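Local coordinates for p-nitrophenyl phosphatase (Pho2) (Archaeoglobus fulgidus, PDB 3QGM), which probably acts as a metal-binding phosphatase of the haloacid dehalogenase (HAD) superfamily, at residues Y11-D16 / N257-M262; E31-L36 / I43-N48; T236-L241 / D253-S258; E195-L200 / K205-V210. All blocks are in the same frame, centred on the assembly; numbering follows the deposited sequence.

How the interactions relate
All four contacts belong to one parallel sheet, ordered 73-75, 42-47, 10-14, 207-211, 227-231, 254-256, and to the helices packed on it. Along the chain interaction 2 closes first, then 4, then 3, while interaction 1 spans both 2 and 4 and ends on the stretch that also carries 3. Centres of interactions 1 and 2 are about 7 Å apart, joined by backbone pairing of strands 10-14 and 42-47; centres of 1 and 3 are about 11 Å apart, and those of 3 and 4 about 22 Å. Early and late parts of the chain thus build one HAD-type core, whose central strands lead to the calcium-binding aspartates.

Interaction 1: Y11-D16 / N257-M262. With CA (calcium ion), chain E.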
loop_
_atom_site.group_PDB
_atom_site.type_symbol
_atom_site.label_atom_id
_atom_site.label_comp_id
_atom_site.label_asym_id
_atom_site.label_seq_id
_atom_site.Cartn_x
_atom_site.Cartn_y
_atom_site.Cartn_z
ATOM N N TYR A 11 -15.283 28.241 16.255
ATOM C CA TYR A 11 -15.486 26.792 16.183
ATOM C C TYR A 11 -14.952 26.272 14.848
ATOM O O TYR A 11 -15.290 26.777 13.799
ATOM C CB TYR A 11 -16.971 26.468 16.338
ATOM C CG TYR A 11 -17.449 26.836 17.712
ATOM C CD1 TYR A 11 -17.410 25.910 18.751
ATOM C CD2 TYR A 11 -17.855 28.123 18.003
ATOM C CE1 TYR A 11 -17.793 26.248 20.020
ATOM C CE2 TYR A 11 -18.226 28.476 19.303
ATOM C CZ TYR A 11 -18.188 27.535 20.304
ATOM O OH TYR A 11 -18.555 27.862 21.608
ATOM N N ILE A 12 -14.091 25.280 14.925
ATOM C CA ILE A 12 -13.608 24.539 13.767
ATOM C C ILE A 12 -14.470 23.295 13.752
ATOM O O ILE A 12 -14.380 22.465 14.672
ATOM C CB ILE A 12 -12.136 24.170 13.899
ATOM C CG1 ILE A 12 -11.326 25.468 13.826
ATOM C CG2 ILE A 12 -11.738 23.169 12.769
ATOM C CD1 ILE A 12 -9.807 25.311 13.963
ATOM N N ILE A 13 -15.340 23.209 12.732
ATOM C CA ILE A 13 -16.383 22.167 12.681
ATOM C C ILE A 13 -16.147 21.170 11.546
ATOM O O ILE A 13 -16.073 21.504 10.371
ATOM C CB ILE A 13 -17.801 22.748 12.677
ATOM C CG1 ILE A 13 -17.996 23.685 13.887
ATOM C CG2 ILE A 13 -18.814 21.629 12.767
ATOM C CD1 ILE A 13 -19.399 24.342 13.953
ATOM N N ASP A 14 -15.940 19.923 11.931
ATOM C CA ASP A 14 -15.967 18.790 10.963
ATOM C C ASP A 14 -17.366 18.750 10.313
ATOM O O ASP A 14 -18.380 18.996 10.987
ATOM C CB ASP A 14 -15.616 17.537 11.763
ATOM C CG ASP A 14 -15.895 16.210 11.062
ATOM O OD1 ASP A 14 -15.681 15.977 9.836
ATOM O OD2 ASP A 14 -16.313 15.341 11.848
ATOM N N ILE A 15 -17.415 18.495 9.004
ATOM C CA ILE A 15 -18.683 18.427 8.272
ATOM C C ILE A 15 -19.289 17.015 8.383
ATOM O O ILE A 15 -20.369 16.856 8.951
ATOM C CB ILE A 15 -18.493 18.783 6.801
ATOM C CG1 ILE A 15 -17.996 20.235 6.654
ATOM C CG2 ILE A 15 -19.802 18.595 5.985
ATOM C CD1 ILE A 15 -17.516 20.577 5.239
ATOM N N ASP A 16 -18.606 16.006 7.861
ATOM C CA ASP A 16 -19.200 14.648 7.815
ATOM C C ASP A 16 -19.297 13.970 9.177
ATOM O O ASP A 16 -18.296 13.788 9.894
ATOM C CB ASP A 16 -18.499 13.733 6.794
ATOM C CG ASP A 16 -19.515 12.951 5.920
ATOM O OD1 ASP A 16 -20.225 13.606 5.094
ATOM O OD2 ASP A 16 -19.613 11.709 6.089
ATOM N N ASN A 257 -24.375 14.625 22.329
ATOM C CA ASN A 257 -25.069 13.787 21.379
ATOM C C ASN A 257 -24.967 14.395 19.978
ATOM O O ASN A 257 -24.667 13.701 19.036
ATOM C CB ASN A 257 -26.538 13.577 21.813
ATOM C CG ASN A 257 -26.689 12.439 22.832
ATOM O OD1 ASN A 257 -25.943 11.462 22.794
ATOM N ND2 ASN A 257 -27.680 12.546 23.709
ATOM N N SER A 258 -25.201 15.694 19.875
ATOM C CA SER A 258 -25.131 16.383 18.601
ATOM C C SER A 258 -24.688 17.822 18.814
ATOM O O SER A 258 -24.640 18.307 19.949
ATOM C CB SER A 258 -26.526 16.397 17.939
ATOM O OG SER A 258 -27.374 17.216 18.696
ATOM N N LEU A 259 -24.394 18.516 17.710
ATOM C CA LEU A 259 -23.980 19.917 17.803
ATOM C C LEU A 259 -25.083 20.796 18.448
ATOM O O LEU A 259 -24.795 21.753 19.196
ATOM C CB LEU A 259 -23.594 20.436 16.409
ATOM C CG LEU A 259 -23.080 21.859 16.334
ATOM C CD1 LEU A 259 -21.738 21.944 17.042
ATOM C CD2 LEU A 259 -22.975 22.219 14.842
ATOM N N LYS A 260 -26.341 20.467 18.140
ATOM C CA LYS A 260 -27.485 21.164 18.752
ATOM C C LYS A 260 -27.328 21.160 20.263
ATOM O O LYS A 260 -27.393 22.208 20.900
ATOM C CB LYS A 260 -28.812 20.513 18.329
ATOM C CG LYS A 260 -30.010 20.791 19.228
ATOM C CD LYS A 260 -31.265 20.096 18.682
ATOM C CE LYS A 260 -32.138 19.519 19.795
ATOM N NZ LYS A 260 -31.405 18.453 20.618
ATOM N N ASP A 261 -27.095 19.979 20.820
ATOM C CA ASP A 261 -26.956 19.842 22.258
ATOM C C ASP A 261 -25.752 20.618 22.812
ATOM O O ASP A 261 -25.852 21.231 23.892
ATOM C CB ASP A 261 -26.868 18.364 22.653
ATOM C CG ASP A 261 -28.131 17.568 22.296
ATOM O OD1 ASP A 261 -29.249 18.126 22.268
ATOM O OD2 ASP A 261 -28.000 16.359 22.028
HETATM N N MSE A 262 -24.641 20.622 22.075
HETATM C CA MSE A 262 -23.467 21.392 22.466
HETATM C C MSE A 262 -23.876 22.838 22.602
HETATM O O MSE A 262 -23.497 23.528 23.581
HETATM C CB MSE A 262 -22.357 21.327 21.429
HETATM C CG MSE A 262 -21.102 22.151 21.830
HETATM SE SE MSE A 262 -19.837 22.567 20.431
HETATM C CE MSE A 262 -20.683 24.236 19.877
HETATM CA CA CA E . -16.096 13.442 10.429
HETATM O O HOH W 1 -16.852 11.173 9.938
HETATM O O HOH W 2 -15.288 13.209 8.238
HETATM O O HOH W 3 -14.041 13.332 10.995
#
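The strand through Tyr11 and Ile13 faces the helix that begins at Leu259, with Ile13 CA and Leu259 CA 9.4 Å apart; no hydrogen bond crosses, and only side chains bridge the gap. Tyr11 and the selenomethionine Met262 make the tighter touch: methyl CE of Met262 lies 3.5 Å from Tyr11 CE1, with CD1 of the ring next. It approaches the ring aslant, and the selenium stands 5.2 Å from the ring centroid of Tyr11, 58° off its normal, an oblique Met-aromatic contact. Met262 is extended through its first two torsions and bends at chi3 (89°), which turns the methyl onto the tyrosine. The Tyr11 hydroxyl is engaged by backbone atoms of Pro6 and Lys8, fixing the far end of the ring. Two residues on, Ile13 CD1 meets Leu259 CD2 at 4.3 Å, a looser apolar touch. Ser258 occupies the N-cap position, and its O accepts the first-turn bond from Met262 N. Beyond Ile13 the chain reaches the calcium, held by both carboxylate oxygens of Asp14, by Asp16 O at 2.3 Å, by three waters and by Asp212. Asp14 at the strand's end and Asp16 just after it are consistent with the DxDx(T/V) motif of HAD enzymes; here the C-terminal helix packs beside that strand.

Interaction 2: E31-L36 / I43-N48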
loop_
_atom_site.group_PDB
_atom_site.type_symbol
_atom_site.label_atom_id
_atom_site.label_comp_id
_atom_site.label_asym_id
_atom_site.label_seq_id
_atom_site.Cartn_x
_atom_site.Cartn_y
_atom_site.Cartn_z
ATOM N N GLU A 31 -29.246 22.626 12.595
ATOM C CA GLU A 31 -29.812 23.479 13.611
ATOM C C GLU A 31 -28.689 24.122 14.448
ATOM O O GLU A 31 -28.670 25.323 14.691
ATOM C CB GLU A 31 -30.694 22.652 14.554
ATOM C CG GLU A 31 -32.129 22.222 14.089
ATOM C CD GLU A 31 -32.829 21.300 15.157
ATOM O OE1 GLU A 31 -33.373 21.869 16.150
ATOM O OE2 GLU A 31 -32.821 20.024 15.012
ATOM N N GLY A 32 -27.752 23.302 14.904
ATOM C CA GLY A 32 -26.667 23.782 15.738
ATOM C C GLY A 32 -25.831 24.844 15.077
ATOM O O GLY A 32 -25.402 25.800 15.717
ATOM N N VAL A 33 -25.566 24.676 13.790
ATOM C CA VAL A 33 -24.797 25.688 13.068
ATOM C C VAL A 33 -25.573 26.970 13.054
ATOM O O VAL A 33 -25.047 28.043 13.340
ATOM C CB VAL A 33 -24.529 25.275 11.613
ATOM C CG1 VAL A 33 -24.038 26.522 10.786
ATOM C CG2 VAL A 33 -23.518 24.163 11.565
ATOM N N LYS A 34 -26.852 26.860 12.709
ATOM C CA LYS A 34 -27.686 28.035 12.629
ATOM C C LYS A 34 -27.748 28.764 13.962
ATOM O O LYS A 34 -27.592 29.987 13.997
ATOM C CB LYS A 34 -29.080 27.664 12.121
ATOM C CG LYS A 34 -29.093 27.179 10.663
ATOM C CD LYS A 34 -30.546 27.088 10.169
ATOM C CE LYS A 34 -30.670 26.400 8.827
ATOM N NZ LYS A 34 -32.102 26.113 8.480
ATOM N N LYS A 35 -27.945 28.037 15.065
ATOM C CA LYS A 35 -27.951 28.673 16.385
ATOM C C LYS A 35 -26.609 29.322 16.722
ATOM O O LYS A 35 -26.588 30.384 17.376
ATOM C CB LYS A 35 -28.374 27.710 17.514
ATOM C CG LYS A 35 -29.894 27.421 17.586
ATOM C CD LYS A 35 -30.356 26.285 16.646
ATOM C CE LYS A 35 -31.747 25.693 17.012
ATOM N NZ LYS A 35 -32.371 24.943 15.840
ATOM N N LEU A 36 -25.507 28.707 16.272
ATOM C CA LEU A 36 -24.164 29.283 16.463
ATOM C C LEU A 36 -23.927 30.623 15.735
ATOM O O LEU A 36 -23.302 31.510 16.298
ATOM C CB LEU A 36 -23.058 28.293 16.049
ATOM C CG LEU A 36 -22.619 27.244 17.083
ATOM C CD1 LEU A 36 -21.528 26.343 16.488
ATOM C CD2 LEU A 36 -22.138 27.897 18.375
ATOM N N ILE A 43 -17.273 30.532 12.566
ATOM C CA ILE A 43 -17.209 29.115 12.279
ATOM C C ILE A 43 -16.361 28.916 11.057
ATOM O O ILE A 43 -16.383 29.722 10.140
ATOM C CB ILE A 43 -18.636 28.529 12.026
ATOM C CG1 ILE A 43 -19.500 28.664 13.275
ATOM C CG2 ILE A 43 -18.566 27.055 11.626
ATOM C CD1 ILE A 43 -20.813 27.952 13.157
ATOM N N ILE A 44 -15.579 27.856 11.054
ATOM C CA ILE A 44 -14.966 27.396 9.841
ATOM C C ILE A 44 -15.184 25.893 9.770
ATOM O O ILE A 44 -14.931 25.151 10.738
ATOM C CB ILE A 44 -13.500 27.789 9.717
ATOM C CG1 ILE A 44 -12.936 27.330 8.359
ATOM C CG2 ILE A 44 -12.666 27.201 10.825
ATOM C CD1 ILE A 44 -11.678 28.124 7.904
ATOM N N PHE A 45 -15.698 25.459 8.631
ATOM C CA PHE A 45 -15.975 24.045 8.385
ATOM C C PHE A 45 -14.708 23.412 7.790
ATOM O O PHE A 45 -14.126 23.952 6.841
ATOM C CB PHE A 45 -17.157 23.906 7.439
ATOM C CG PHE A 45 -18.436 24.472 7.981
ATOM C CD1 PHE A 45 -18.874 25.729 7.587
ATOM C CD2 PHE A 45 -19.218 23.750 8.887
ATOM C CE1 PHE A 45 -20.053 26.281 8.109
ATOM C CE2 PHE A 45 -20.400 24.289 9.405
ATOM C CZ PHE A 45 -20.817 25.557 9.010
ATOM N N VAL A 46 -14.231 22.316 8.370
ATOM C CA VAL A 46 -12.949 21.746 7.932
ATOM C C VAL A 46 -13.168 20.294 7.562
ATOM O O VAL A 46 -13.711 19.546 8.357
ATOM C CB VAL A 46 -11.836 21.897 8.991
ATOM C CG1 VAL A 46 -10.562 21.143 8.575
ATOM C CG2 VAL A 46 -11.460 23.376 9.224
ATOM N N SER A 47 -12.764 19.896 6.355
ATOM C CA SER A 47 -12.985 18.537 5.888
ATOM C C SER A 47 -11.757 17.986 5.213
ATOM O O SER A 47 -11.065 18.701 4.521
ATOM C CB SER A 47 -14.105 18.506 4.851
ATOM O OG SER A 47 -14.141 17.262 4.207
ATOM N N ASN A 48 -11.516 16.683 5.434
ATOM C CA ASN A 48 -10.402 16.001 4.829
ATOM C C ASN A 48 -10.715 15.502 3.453
ATOM O O ASN A 48 -9.888 14.818 2.871
ATOM C CB ASN A 48 -9.985 14.813 5.694
ATOM C CG ASN A 48 -9.012 15.207 6.782
ATOM O OD1 ASN A 48 -8.724 16.381 6.965
ATOM N ND2 ASN A 48 -8.445 14.196 7.470
#
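Val33 and Leu36, one turn apart on the helix, meet Ile43 and Phe45 of the strand, whose short axis comes within 10.9 Å of the helix axis and runs roughly antiparallel to it (150°). Among the aliphatic contacts, Ile43 CD1 reaches Leu36 CB at 3.7 Å, with Leu36 CD1 almost as near; the two side chains cross at about a right angle. The same Ile43 CD1 lies 4.3 Å from Val33 CG1. The aromatic contact is edge-on: both methyls of Val33 meet the rim of the Phe45 ring, Val33 CG2 3.8 Å from Phe45 CE2 and CG1 beside CZ in the ring plane, the two side chains approaching from opposite directions. With CG set beside the backbone N (chi1 -62°), Phe45 brings its ring rim round to the helix. Ile43 CG2 lies over one face of the Phe45 ring, 3.7 Å above the plane and offset toward the rim. No hydrogen bond crosses between helix and strand. With strand 10-14, its parallel neighbour, the pair completes a beta-alpha-beta crossover, short strands 20-21 and 24-25 preceding the helix. Ile13 of that neighbour touches both Leu36 and Ile43, helix 259-264 adds Leu259 against Val33, and on the reverse of strand 42-47 Ile44 and Val46 pack on helix 190-200.

Interaction 3: T236-L241 / D253-S258; sequences TTRENL and DYVFNS
Arg238 has the largest share of this surface contact, bringing its guanidinium end to Asn257 and Val255. Arg238 NH1 gives a hydrogen bond to Asn257 OD1 at 3.1 Å, but a weak one, bent to 125° at the hydrogen. The two side chains cross at about a right angle and their guanidinium and amide planes stand 75° apart, with the amide oxygen oblique to the guanidinium and Asn257 ND2 in its plane at the edge. Bends at chi2 and chi3 (85°) fold the arginine back toward the strand, where Arg238 NH2 comes to 4.1 Å from Val255 CG1; Leu232, in the loop after strand 227-231, also contacts the arginine side chain. Val255 sits on strand 254-256, the outermost strand on this side of the core parallel sheet, and the loop at 236-241 leads into helix 241-248, which connects strand 227-231 to it in a beta-alpha-beta crossover. The loop is pinned by an ST motif: Thr237 OG1 accepts from Asn240 N at 3.1 Å, while Thr237 N donates to Asn240 OD1 from above the carbonyl plane. Val255 CG1 also meets Leu241 CD2 at 4.1 Å, tip to tip. Leu241 leans as well on Leu230 of the neighbouring strand, and Thr236 OG1 is hydrogen-bonded to the backbone O of Asp212, a calcium ligand.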
loop_
_atom_site.group_PDB
_atom_site.type_symbol
_atom_site.label_atom_id
_atom_site.label_comp_id
_atom_site.label_asym_id
_atom_site.label_seq_id
_atom_site.Cartn_x
_atom_site.Cartn_y
_atom_site.Cartn_z
ATOM N N THR A 236 -18.534 8.051 16.071
ATOM C CA THR A 236 -18.498 7.683 17.479
ATOM C C THR A 236 -19.902 7.677 18.020
ATOM O O THR A 236 -20.696 8.554 17.730
ATOM C CB THR A 236 -17.552 8.559 18.304
ATOM O OG1 THR A 236 -16.339 8.765 17.568
ATOM C CG2 THR A 236 -17.200 7.877 19.661
ATOM N N THR A 237 -20.252 6.609 18.724
ATOM C CA THR A 237 -21.609 6.474 19.268
ATOM C C THR A 237 -21.534 6.330 20.783
ATOM O O THR A 237 -20.445 6.142 21.364
ATOM C CB THR A 237 -22.287 5.259 18.713
ATOM O OG1 THR A 237 -21.584 4.118 19.179
ATOM C CG2 THR A 237 -22.270 5.281 17.179
ATOM N N ARG A 238 -22.688 6.398 21.427
ATOM C CA ARG A 238 -22.732 6.184 22.885
ATOM C C ARG A 238 -22.130 4.789 23.239
ATOM O O ARG A 238 -21.353 4.647 24.215
ATOM C CB ARG A 238 -24.169 6.401 23.404
ATOM C CG ARG A 238 -24.305 6.652 24.917
ATOM C CD ARG A 238 -23.542 7.900 25.404
ATOM N NE ARG A 238 -24.290 9.162 25.275
ATOM C CZ ARG A 238 -23.825 10.353 25.668
ATOM N NH1 ARG A 238 -24.569 11.440 25.525
ATOM N NH2 ARG A 238 -22.609 10.471 26.203
ATOM N N GLU A 239 -22.391 3.803 22.370
ATOM C CA GLU A 239 -21.974 2.396 22.582
ATOM C C GLU A 239 -20.500 2.132 22.303
ATOM O O GLU A 239 -19.961 1.144 22.816
ATOM C CB GLU A 239 -22.751 1.441 21.673
ATOM C CG GLU A 239 -24.250 1.653 21.646
ATOM C CD GLU A 239 -24.646 2.684 20.617
ATOM O OE1 GLU A 239 -24.651 2.304 19.412
ATOM O OE2 GLU A 239 -24.895 3.857 21.004
ATOM N N ASN A 240 -19.853 2.941 21.456
ATOM C CA ASN A 240 -18.434 2.701 21.198
ATOM C C ASN A 240 -17.466 3.746 21.793
ATOM O O ASN A 240 -16.234 3.610 21.645
ATOM C CB ASN A 240 -18.166 2.428 19.703
ATOM C CG ASN A 240 -18.109 3.700 18.852
ATOM O OD1 ASN A 240 -18.217 4.827 19.353
ATOM N ND2 ASN A 240 -17.951 3.514 17.542
ATOM N N LEU A 241 -18.006 4.746 22.478
ATOM C CA LEU A 241 -17.202 5.875 22.976
ATOM C C LEU A 241 -16.029 5.397 23.846
ATOM O O LEU A 241 -14.861 5.745 23.591
ATOM C CB LEU A 241 -18.090 6.868 23.742
ATOM C CG LEU A 241 -17.358 8.000 24.466
ATOM C CD1 LEU A 241 -16.523 8.849 23.492
ATOM C CD2 LEU A 241 -18.341 8.856 25.269
ATOM N N ASP A 253 -12.453 17.061 25.532
ATOM C CA ASP A 253 -12.858 17.882 26.667
ATOM C C ASP A 253 -14.368 17.773 26.970
ATOM O O ASP A 253 -14.770 17.838 28.137
ATOM C CB ASP A 253 -12.449 19.333 26.436
ATOM C CG ASP A 253 -10.951 19.490 26.304
ATOM O OD1 ASP A 253 -10.220 18.939 27.151
ATOM O OD2 ASP A 253 -10.480 20.114 25.351
ATOM N N TYR A 254 -15.187 17.622 25.917
ATOM C CA TYR A 254 -16.641 17.495 26.048
ATOM C C TYR A 254 -17.216 16.438 25.075
ATOM O O TYR A 254 -16.713 16.248 23.990
ATOM C CB TYR A 254 -17.308 18.833 25.755
ATOM C CG TYR A 254 -16.769 19.987 26.540
ATOM C CD1 TYR A 254 -17.306 20.314 27.785
ATOM C CD2 TYR A 254 -15.733 20.779 26.039
ATOM C CE1 TYR A 254 -16.814 21.380 28.523
ATOM C CE2 TYR A 254 -15.243 21.843 26.754
ATOM C CZ TYR A 254 -15.781 22.140 27.999
ATOM O OH TYR A 254 -15.292 23.203 28.721
ATOM N N VAL A 255 -18.290 15.774 25.477
ATOM C CA VAL A 255 -19.033 14.882 24.602
ATOM C C VAL A 255 -20.489 15.326 24.595
ATOM O O VAL A 255 -21.051 15.567 25.653
ATOM C CB VAL A 255 -18.995 13.438 25.105
ATOM C CG1 VAL A 255 -19.697 12.502 24.102
ATOM C CG2 VAL A 255 -17.556 13.002 25.356
ATOM N N PHE A 256 -21.082 15.444 23.407
ATOM C CA PHE A 256 -22.482 15.789 23.253
ATOM C C PHE A 256 -23.078 14.866 22.215
ATOM O O PHE A 256 -22.385 14.407 21.315
ATOM C CB PHE A 256 -22.672 17.233 22.785
ATOM C CG PHE A 256 -22.345 18.240 23.799
ATOM C CD1 PHE A 256 -23.202 18.456 24.876
ATOM C CD2 PHE A 256 -21.175 18.975 23.704
ATOM C CE1 PHE A 256 -22.895 19.380 25.840
ATOM C CE2 PHE A 256 -20.861 19.913 24.649
ATOM C CZ PHE A 256 -21.710 20.111 25.737
ATOM N N ASN A 257 -24.375 14.625 22.329
ATOM C CA ASN A 257 -25.069 13.787 21.379
ATOM C C ASN A 257 -24.967 14.395 19.978
ATOM O O ASN A 257 -24.667 13.701 19.036
ATOM C CB ASN A 257 -26.538 13.577 21.813
ATOM C CG ASN A 257 -26.689 12.439 22.832
ATOM O OD1 ASN A 257 -25.943 11.462 22.794
ATOM N ND2 ASN A 257 -27.680 12.546 23.709
ATOM N N SER A 258 -25.201 15.694 19.875
ATOM C CA SER A 258 -25.131 16.383 18.601
ATOM C C SER A 258 -24.688 17.822 18.814
ATOM O O SER A 258 -24.640 18.307 19.949
ATOM C CB SER A 258 -26.526 16.397 17.939
ATOM O OG SER A 258 -27.374 17.216 18.696
#

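Interaction 4: E195-L200 / K205-V210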
loop_
_atom_site.group_PDB
_atom_site.type_symbol
_atom_site.label_atom_id
_atom_site.label_comp_id
_atom_site.label_asym_id
_atom_site.label_seq_id
_atom_site.Cartn_x
_atom_site.Cartn_y
_atom_site.Cartn_z
ATOM N N GLU A 195 -4.078 26.669 9.309
ATOM C CA GLU A 195 -4.707 27.478 8.270
ATOM C C GLU A 195 -6.077 27.951 8.750
ATOM O O GLU A 195 -6.458 29.097 8.485
ATOM C CB GLU A 195 -4.818 26.762 6.924
ATOM C CG GLU A 195 -5.545 27.565 5.827
ATOM C CD GLU A 195 -4.772 28.802 5.339
ATOM O OE1 GLU A 195 -3.626 29.025 5.788
ATOM O OE2 GLU A 195 -5.310 29.550 4.500
ATOM N N ALA A 196 -6.804 27.076 9.440
ATOM C CA ALA A 196 -8.156 27.398 9.887
ATOM C C ALA A 196 -8.150 28.508 10.954
ATOM O O ALA A 196 -8.993 29.415 10.920
ATOM C CB ALA A 196 -8.884 26.159 10.416
ATOM N N LEU A 197 -7.209 28.413 11.887
ATOM C CA LEU A 197 -6.940 29.483 12.876
ATOM C C LEU A 197 -6.640 30.867 12.240
ATOM O O LEU A 197 -7.262 31.876 12.597
ATOM C CB LEU A 197 -5.776 29.068 13.758
ATOM C CG LEU A 197 -6.058 27.958 14.755
ATOM C CD1 LEU A 197 -4.854 27.750 15.682
ATOM C CD2 LEU A 197 -7.268 28.299 15.603
ATOM N N ASP A 198 -5.713 30.873 11.286
ATOM C CA ASP A 198 -5.357 32.042 10.505
ATOM C C ASP A 198 -6.594 32.637 9.819
ATOM O O ASP A 198 -6.835 33.846 9.864
ATOM C CB ASP A 198 -4.304 31.644 9.445
ATOM C CG ASP A 198 -3.522 32.850 8.899
ATOM O OD1 ASP A 198 -4.121 33.680 8.202
ATOM O OD2 ASP A 198 -2.293 32.948 9.168
ATOM N N ILE A 199 -7.388 31.782 9.179
ATOM C CA ILE A 199 -8.634 32.227 8.554
ATOM C C ILE A 199 -9.548 32.824 9.624
ATOM O O ILE A 199 -10.058 33.914 9.442
ATOM C CB ILE A 199 -9.334 31.074 7.765
ATOM C CG1 ILE A 199 -8.525 30.766 6.481
ATOM C CG2 ILE A 199 -10.808 31.439 7.419
ATOM C CD1 ILE A 199 -8.935 29.486 5.773
ATOM N N LEU A 200 -9.723 32.136 10.747
ATOM C CA LEU A 200 -10.598 32.620 11.805
ATOM C C LEU A 200 -10.068 33.945 12.382
ATOM O O LEU A 200 -10.826 34.763 12.862
ATOM C CB LEU A 200 -10.728 31.586 12.933
ATOM C CG LEU A 200 -11.650 30.370 12.709
ATOM C CD1 LEU A 200 -11.432 29.335 13.789
ATOM C CD2 LEU A 200 -13.124 30.773 12.625
ATOM N N LYS A 205 -6.774 29.245 21.919
ATOM C CA LYS A 205 -7.370 29.315 23.250
ATOM C C LYS A 205 -8.827 29.772 23.172
ATOM O O LYS A 205 -9.616 29.494 24.072
ATOM C CB LYS A 205 -6.545 30.250 24.162
ATOM C CG LYS A 205 -6.785 31.733 23.859
ATOM C CD LYS A 205 -5.862 32.698 24.597
ATOM C CE LYS A 205 -6.191 34.143 24.198
ATOM N NZ LYS A 205 -5.736 35.101 25.242
ATOM N N ASP A 206 -9.174 30.472 22.093
ATOM C CA ASP A 206 -10.527 30.952 21.863
ATOM C C ASP A 206 -11.273 30.115 20.834
ATOM O O ASP A 206 -12.288 30.561 20.299
ATOM C CB ASP A 206 -10.489 32.395 21.365
ATOM C CG ASP A 206 -10.129 33.363 22.432
ATOM O OD1 ASP A 206 -10.807 33.366 23.484
ATOM O OD2 ASP A 206 -9.166 34.123 22.214
ATOM N N VAL A 207 -10.791 28.910 20.555
ATOM C CA VAL A 207 -11.446 28.064 19.572
ATOM C C VAL A 207 -11.710 26.651 20.136
ATOM O O VAL A 207 -10.945 26.133 20.969
ATOM C CB VAL A 207 -10.613 28.022 18.269
ATOM C CG1 VAL A 207 -11.241 27.069 17.251
ATOM C CG2 VAL A 207 -10.469 29.412 17.650
ATOM N N ALA A 208 -12.838 26.059 19.733
ATOM C CA ALA A 208 -13.087 24.636 19.998
ATOM C C ALA A 208 -13.201 23.878 18.678
ATOM O O ALA A 208 -13.712 24.395 17.704
ATOM C CB ALA A 208 -14.338 24.419 20.878
ATOM N N VAL A 209 -12.698 22.651 18.658
ATOM C CA VAL A 209 -12.667 21.810 17.461
ATOM C C VAL A 209 -13.716 20.720 17.673
ATOM O O VAL A 209 -13.676 20.003 18.674
ATOM C CB VAL A 209 -11.252 21.258 17.279
ATOM C CG1 VAL A 209 -11.166 20.147 16.123
ATOM C CG2 VAL A 209 -10.303 22.417 17.026
ATOM N N VAL A 210 -14.691 20.642 16.776
ATOM C CA VAL A 210 -15.835 19.758 16.964
ATOM C C VAL A 210 -15.790 18.747 15.857
ATOM O O VAL A 210 -15.528 19.123 14.690
ATOM C CB VAL A 210 -17.175 20.503 16.798
ATOM C CG1 VAL A 210 -18.357 19.523 17.005
ATOM C CG2 VAL A 210 -17.291 21.694 17.774
#
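Val207, at the start of its strand, is met by two leucines one helical turn apart, and these three residues make up the whole contact. Val207 CG2 lies 4.0 Å from Leu197 CD2 and equally 4.0 Å from Leu200 CD1. Val207 CG1 takes part too, 4.1 Å from Leu200 CD1, so that Leu200 CD1 is set against both branches of the valine. Leu200 and Val207 reach toward each other tip to tip, whereas Leu197 crosses the valine obliquely; Leu197 CA and Val207 CA are 8.2 Å apart. In Val207 the torsion (chi1 177°) sets CG2 opposite the carbonyl carbon and CG1 opposite the nitrogen, a fork presented to the helix. No polar bond links the two segments; the packing is purely apolar, at normal van der Waals distance.

One shell out, Leu200 N bonds to Ala196 O at 2.8 Å, the regular helix bond that spans this turn. Ile12 of strand 10-14 touches Val207, Leu200 and Ala196, and Leu202 of the connecting loop packs on Val207. Farther off, Leu200 O accepts from Lys42 NZ, and Glu195 forms a salt bridge with Arg86, joining helix 190-200 to helix 76-87. The strand itself is fixed by backbone bonds from Ala208 to Gly10 and Ile12 on one flank and from Val209 to Glu227 and Val229 on the other. A helix joined by a short loop to a central parallel strand and packed back on its sheet is an alpha/beta unit of the Rossmann-like core of HAD proteins; beyond this strand comes Asp212, a ligand of the calcium.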